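Long-range contact in extracellular solute-binding protein family 1 (PDB 5IXP), which probably binds an as yet unidentified solute outside the membrane and hands it to an ABC transporter for import: residues P1-S15 / N27-H41. Sequence-based numbering, arbitrary orientation. Where two conformers were deposited one is given.
Sequences PVELTIATFNEFGYS and NVKITERRAATVDEH
Phe-9 turns an edge to the face of His-41: CD2 of Phe-9 lies over the imidazole centre, 3.6 Å from CD2 of His-41, and the planes meet at 58°, a T-shaped stack. Phe-12 CE1 sits over one face of the Phe-9 ring. In the imidazole plane, a water touching ND1 of His-41 also bonds Thr-8 O and Ala-35 N, while NE2 is taken by Ala-60 O, so both nitrogens have partners that fix the ring's rotation.

The Arg-34 guanidinium is gripped at its edge by two carboxylates. NE and NH2 of Arg-34 converge side-on on OE1 of Glu-32 (2.7 and 2.9 Å), both from one face of that carboxylate. NH1 of Arg-34 donates to OE1 of Glu-11 at 3.0 Å, from above the carboxylate plane. CG of Glu-11 stands opposite its own backbone N (chi1 -176°) and the chain bends at chi2, which brings OE2 to Gly-13 N at 2.8 Å. Replacing Glu-32 with an alanine would probably leave Arg-34 with Glu-11 as its one carboxylate here and Tyr-18 OH without its acceptor.

Backbone bonds alternate in parallel register from Val-2 N to Asn-27 O (2.8 Å) through Thr-8 N to Arg-33 O (3.0 Å). On the side bearing Leu-4 and Ile-6, CG2 of Ile-6 meets CG2 of Ile-30 at 3.9 Å.

Helix 15-24 connects strands 2-8 and 28-34 in a beta-alpha-beta crossover and lies against the sheet face bearing Ile-6 and Ile-30, where its Tyr-18 packs on Ile-6, Thr-8 and Ile-30; strand 58-62 pairs with the other edge of 2-8.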
loop_
_atom_site.group_PDB
_atom_site.type_symbol
_atom_site.label_atom_id
_atom_site.label_comp_id
_atom_site.label_asym_id
_atom_site.label_seq_id
_atom_site.Cartn_x
_atom_site.Cartn_y
_atom_site.Cartn_z
ATOM N N PRO A 1 35.415 -14.580 -1.633
ATOM C CA PRO A 1 34.353 -14.573 -0.626
ATOM C C PRO A 1 33.701 -13.205 -0.480
ATOM O O PRO A 1 34.232 -12.287 0.150
ATOM C CB PRO A 1 35.077 -14.971 0.656
ATOM C CG PRO A 1 36.544 -14.620 0.409
ATOM C CD PRO A 1 36.710 -14.219 -1.042
ATOM N N VAL A 2 32.537 -13.092 -1.097
ATOM C CA VAL A 2 31.719 -11.890 -1.050
ATOM C C VAL A 2 30.785 -12.022 0.144
ATOM O O VAL A 2 30.009 -12.980 0.227
ATOM C CB VAL A 2 30.929 -11.728 -2.359
ATOM C CG1 VAL A 2 30.029 -10.494 -2.315
ATOM C CG2 VAL A 2 31.879 -11.673 -3.553
ATOM N N GLU A 3 30.855 -11.081 1.079
ATOM C CA GLU A 3 29.948 -11.104 2.218
ATOM C C GLU A 3 28.941 -9.976 2.064
ATOM O O GLU A 3 29.320 -8.807 1.976
ATOM C CB GLU A 3 30.700 -11.021 3.548
ATOM C CG GLU A 3 31.804 -12.075 3.630
ATOM C CD GLU A 3 32.398 -12.251 5.019
ATOM O OE1 GLU A 3 32.637 -13.426 5.373
ATOM O OE2 GLU A 3 32.627 -11.258 5.725
ATOM N N LEU A 4 27.662 -10.339 2.005
ATOM C CA LEU A 4 26.578 -9.386 1.837
ATOM C C LEU A 4 25.668 -9.419 3.051
ATOM O O LEU A 4 25.332 -10.493 3.551
ATOM C CB LEU A 4 25.739 -9.714 0.600
ATOM C CG LEU A 4 26.447 -9.630 -0.756
ATOM C CD1 LEU A 4 25.514 -10.081 -1.881
ATOM C CD2 LEU A 4 26.950 -8.211 -0.982
ATOM N N THR A 5 25.278 -8.240 3.525
ATOM C CA THR A 5 24.227 -8.109 4.520
ATOM C C THR A 5 22.980 -7.578 3.836
ATOM O O THR A 5 23.069 -6.756 2.920
ATOM C CB THR A 5 24.623 -7.163 5.657
ATOM O OG1 THR A 5 25.224 -5.982 5.107
ATOM C CG2 THR A 5 25.589 -7.836 6.614
ATOM N N ILE A 6 21.823 -8.066 4.264
ATOM C CA ILE A 6 20.549 -7.553 3.793
ATOM C C ILE A 6 19.687 -7.273 5.015
ATOM O O ILE A 6 19.542 -8.137 5.888
ATOM C CB ILE A 6 19.857 -8.526 2.810
ATOM C CG1 ILE A 6 18.456 -8.020 2.474
ATOM C CG2 ILE A 6 19.815 -9.974 3.354
ATOM C CD1 ILE A 6 17.819 -8.751 1.270
ATOM N N ALA A 7 19.143 -6.057 5.092
ATOM C CA ALA A 7 18.328 -5.641 6.228
ATOM C C ALA A 7 16.864 -5.653 5.801
ATOM O O ALA A 7 16.484 -4.939 4.868
ATOM C CB ALA A 7 18.728 -4.249 6.716
ATOM N N THR A 8 16.058 -6.474 6.467
ATOM C CA THR A 8 14.630 -6.564 6.200
ATOM C C THR A 8 13.861 -6.285 7.483
ATOM O O THR A 8 14.429 -6.194 8.576
ATOM C CB THR A 8 14.224 -7.939 5.630
ATOM O OG1 THR A 8 14.453 -8.967 6.601
ATOM C CG2 THR A 8 15.009 -8.257 4.360
ATOM N N PHE A 9 12.548 -6.151 7.334
ATOM C CA PHE A 9 11.656 -5.863 8.446
ATOM C C PHE A 9 10.411 -6.708 8.242
ATOM O O PHE A 9 10.112 -7.130 7.122
ATOM C CB PHE A 9 11.303 -4.360 8.520
ATOM C CG PHE A 9 10.758 -3.811 7.232
ATOM C CD1 PHE A 9 9.398 -3.888 6.942
ATOM C CD2 PHE A 9 11.610 -3.240 6.291
ATOM C CE1 PHE A 9 8.895 -3.402 5.730
ATOM C CE2 PHE A 9 11.119 -2.754 5.090
ATOM C CZ PHE A 9 9.759 -2.845 4.803
ATOM N N ASN A 10 9.684 -6.956 9.331
ATOM C CA ASN A 10 8.558 -7.885 9.297
ATOM C C ASN A 10 9.032 -9.189 8.663
ATOM O O ASN A 10 10.138 -9.639 8.967
ATOM C CB ASN A 10 7.363 -7.271 8.561
ATOM C CG ASN A 10 6.783 -6.064 9.301
ATOM O OD1 ASN A 10 6.834 -5.992 10.536
ATOM N ND2 ASN A 10 6.230 -5.114 8.550
ATOM N N GLU A 11 8.254 -9.805 7.779
ATOM C CA GLU A 11 8.656 -11.096 7.214
ATOM C C GLU A 11 8.672 -11.024 5.691
ATOM O O GLU A 11 7.629 -11.159 5.037
ATOM C CB GLU A 11 7.747 -12.222 7.698
ATOM C CG GLU A 11 8.209 -13.593 7.192
ATOM C CD GLU A 11 9.678 -13.859 7.514
ATOM O OE1 GLU A 11 9.993 -14.132 8.693
ATOM O OE2 GLU A 11 10.524 -13.766 6.596
ATOM N N PHE A 12 9.871 -10.853 5.124
ATOM C CA PHE A 12 10.015 -10.868 3.676
ATOM C C PHE A 12 9.932 -12.272 3.088
ATOM O O PHE A 12 9.761 -12.406 1.872
ATOM C CB PHE A 12 11.335 -10.197 3.274
ATOM C CG PHE A 12 11.224 -8.697 3.157
ATOM C CD1 PHE A 12 10.790 -7.947 4.227
ATOM C CD2 PHE A 12 11.538 -8.046 1.973
ATOM C CE1 PHE A 12 10.671 -6.567 4.134
ATOM C CE2 PHE A 12 11.421 -6.665 1.863
ATOM C CZ PHE A 12 10.974 -5.924 2.955
ATOM N N GLY A 13 10.029 -13.313 3.911
ATOM C CA GLY A 13 9.928 -14.667 3.395
ATOM C C GLY A 13 11.150 -15.147 2.644
ATOM O O GLY A 13 11.047 -16.090 1.851
ATOM N N TYR A 14 12.314 -14.547 2.893
ATOM C CA TYR A 14 13.520 -14.812 2.111
ATOM C C TYR A 14 14.400 -15.929 2.673
ATOM O O TYR A 14 15.402 -16.273 2.036
ATOM C CB TYR A 14 14.371 -13.544 2.017
ATOM C CG TYR A 14 13.859 -12.456 1.100
ATOM C CD1 TYR A 14 14.473 -11.205 1.093
ATOM C CD2 TYR A 14 12.801 -12.684 0.206
ATOM C CE1 TYR A 14 14.047 -10.194 0.246
ATOM C CE2 TYR A 14 12.359 -11.663 -0.649
ATOM C CZ TYR A 14 12.996 -10.423 -0.619
ATOM O OH TYR A 14 12.592 -9.402 -1.453
ATOM N N SER A 15 14.082 -16.490 3.841
ATOM C CA SER A 15 15.040 -17.379 4.511
ATOM C C SER A 15 15.488 -18.534 3.614
ATOM O O SER A 15 16.689 -18.827 3.515
ATOM C CB SER A 15 14.447 -17.919 5.812
ATOM O OG SER A 15 14.284 -16.868 6.752
ATOM N N ASN A 27 30.607 -18.467 -3.677
ATOM C CA ASN A 27 31.486 -17.397 -3.225
ATOM C C ASN A 27 30.781 -16.373 -2.342
ATOM O O ASN A 27 31.458 -15.543 -1.726
ATOM C CB ASN A 27 32.100 -16.689 -4.438
ATOM C CG ASN A 27 31.045 -16.182 -5.423
ATOM O OD1 ASN A 27 30.176 -16.940 -5.896
ATOM N ND2 ASN A 27 31.121 -14.892 -5.742
ATOM N N VAL A 28 29.453 -16.425 -2.252
ATOM C CA VAL A 28 28.640 -15.380 -1.631
ATOM C C VAL A 28 28.111 -15.884 -0.296
ATOM O O VAL A 28 27.508 -16.965 -0.224
ATOM C CB VAL A 28 27.477 -14.954 -2.547
ATOM C CG1 VAL A 28 26.610 -13.883 -1.860
ATOM C CG2 VAL A 28 28.007 -14.443 -3.871
ATOM N N LYS A 29 28.323 -15.097 0.755
ATOM C CA LYS A 29 27.763 -15.366 2.072
ATOM C C LYS A 29 26.762 -14.267 2.406
ATOM O O LYS A 29 27.104 -13.080 2.335
ATOM C CB LYS A 29 28.852 -15.432 3.148
ATOM C CG LYS A 29 28.317 -15.950 4.483
ATOM C CD LYS A 29 29.382 -16.048 5.570
ATOM C CE LYS A 29 29.524 -14.735 6.312
ATOM N NZ LYS A 29 30.482 -14.885 7.423
ATOM N N ILE A 30 25.533 -14.662 2.754
ATOM C CA ILE A 30 24.446 -13.728 3.039
ATOM C C ILE A 30 24.145 -13.762 4.528
ATOM O O ILE A 30 23.932 -14.835 5.106
ATOM C CB ILE A 30 23.170 -14.065 2.247
ATOM C CG1 ILE A 30 23.427 -14.012 0.743
ATOM C CG2 ILE A 30 22.034 -13.088 2.631
ATOM C CD1 ILE A 30 22.271 -14.605 -0.080
ATOM N N THR A 31 24.066 -12.586 5.135
ATOM C CA THR A 31 23.610 -12.445 6.508
ATOM C C THR A 31 22.422 -11.494 6.508
ATOM O O THR A 31 22.509 -10.404 5.940
ATOM C CB THR A 31 24.706 -11.887 7.418
ATOM O OG1 THR A 31 25.893 -12.686 7.308
ATOM C CG2 THR A 31 24.216 -11.875 8.872
ATOM N N GLU A 32 21.322 -11.903 7.124
ATOM C CA GLU A 32 20.150 -11.041 7.235
ATOM C C GLU A 32 20.161 -10.323 8.576
ATOM O O GLU A 32 20.465 -10.924 9.611
ATOM C CB GLU A 32 18.849 -11.835 7.083
ATOM C CG GLU A 32 17.593 -10.942 6.998
ATOM C CD GLU A 32 16.297 -11.739 6.812
ATOM O OE1 GLU A 32 16.005 -12.605 7.669
ATOM O OE2 GLU A 32 15.578 -11.508 5.804
ATOM N N ARG A 33 19.810 -9.033 8.547
ATOM C CA ARG A 33 19.709 -8.190 9.726
ATOM C C ARG A 33 18.256 -7.759 9.882
ATOM O O ARG A 33 17.648 -7.272 8.922
ATOM C CB ARG A 33 20.640 -6.975 9.569
ATOM C CG ARG A 33 20.557 -5.932 10.645
ATOM C CD ARG A 33 21.374 -4.713 10.234
ATOM N NE ARG A 33 22.765 -5.057 9.951
ATOM C CZ ARG A 33 23.629 -4.240 9.351
ATOM N NH1 ARG A 33 23.236 -3.041 8.956
ATOM N NH2 ARG A 33 24.884 -4.626 9.134
ATOM N N ARG A 34 17.688 -7.955 11.072
ATOM C CA ARG A 34 16.293 -7.592 11.325
ATOM C C ARG A 34 16.233 -6.689 12.544
ATOM O O ARG A 34 16.463 -7.156 13.663
ATOM C CB ARG A 34 15.420 -8.829 11.560
ATOM C CG ARG A 34 15.345 -9.776 10.395
ATOM C CD ARG A 34 14.340 -10.884 10.682
ATOM N NE ARG A 34 14.299 -11.829 9.578
ATOM C CZ ARG A 34 13.262 -12.609 9.298
ATOM N NH1 ARG A 34 12.163 -12.566 10.050
ATOM N NH2 ARG A 34 13.325 -13.427 8.257
ATOM N N ALA A 35 15.901 -5.414 12.343
ATOM C CA ALA A 35 15.553 -4.570 13.480
ATOM C C ALA A 35 14.308 -5.123 14.178
ATOM O O ALA A 35 13.487 -5.831 13.579
ATOM C CB ALA A 35 15.306 -3.127 13.032
ATOM N N ALA A 36 14.171 -4.789 15.467
ATOM C CA ALA A 36 13.050 -5.312 16.246
ATOM C C ALA A 36 11.711 -4.796 15.739
ATOM O O ALA A 36 10.697 -5.495 15.848
ATOM C CB ALA A 36 13.211 -4.951 17.722
ATOM N N THR A 37 11.677 -3.572 15.218
ATOM C CA THR A 37 10.440 -2.970 14.745
ATOM C C THR A 37 10.700 -2.280 13.417
ATOM O O THR A 37 11.840 -1.969 13.060
ATOM C CB THR A 37 9.883 -1.929 15.729
ATOM O OG1 THR A 37 10.792 -0.824 15.795
ATOM C CG2 THR A 37 9.690 -2.528 17.129
ATOM N N VAL A 38 9.616 -2.003 12.704
ATOM C CA VAL A 38 9.740 -1.260 11.458
ATOM C C VAL A 38 10.251 0.153 11.724
ATOM O O VAL A 38 11.079 0.678 10.974
ATOM C CB VAL A 38 8.398 -1.256 10.712
ATOM C CG1 VAL A 38 8.545 -0.505 9.442
ATOM C CG2 VAL A 38 7.957 -2.681 10.426
ATOM N N ASP A 39 9.779 0.787 12.804
ATOM C CA ASP A 39 10.259 2.131 13.122
ATOM C C ASP A 39 11.763 2.132 13.369
ATOM O O ASP A 39 12.459 3.087 13.003
ATOM C CB ASP A 39 9.524 2.701 14.335
ATOM C CG ASP A 39 8.076 3.063 14.033
ATOM O OD1 ASP A 39 7.740 3.336 12.857
ATOM O OD2 ASP A 39 7.270 3.086 14.985
ATOM N N GLU A 40 12.294 1.071 13.986
ATOM C CA GLU A 40 13.732 1.081 14.209
ATOM C C GLU A 40 14.507 0.768 12.946
ATOM O O GLU A 40 15.623 1.269 12.778
ATOM C CB GLU A 40 14.111 0.127 15.325
ATOM C CG GLU A 40 14.253 0.910 16.616
ATOM C CD GLU A 40 13.988 0.075 17.792
ATOM O OE1 GLU A 40 13.521 -1.058 17.571
ATOM O OE2 GLU A 40 14.245 0.543 18.920
ATOM N N HIS A 41 13.939 -0.039 12.051
ATOM C CA HIS A 41 14.553 -0.220 10.740
ATOM C C HIS A 41 14.698 1.120 10.024
ATOM O O HIS A 41 15.764 1.440 9.480
ATOM C CB HIS A 41 13.718 -1.197 9.914
ATOM C CG HIS A 41 14.222 -1.383 8.519
ATOM N ND1 HIS A 41 15.126 -2.371 8.179
ATOM C CD2 HIS A 41 13.959 -0.702 7.378
ATOM C CE1 HIS A 41 15.389 -2.293 6.885
ATOM N NE2 HIS A 41 14.694 -1.287 6.375
HETATM O O HOH W 1 16.478 -4.386 9.736
HETATM O O HOH W 2 10.723 -5.859 11.917
HETATM O O HOH W 3 13.141 -12.693 5.223
HETATM O O HOH W 4 16.394 -15.299 7.337
#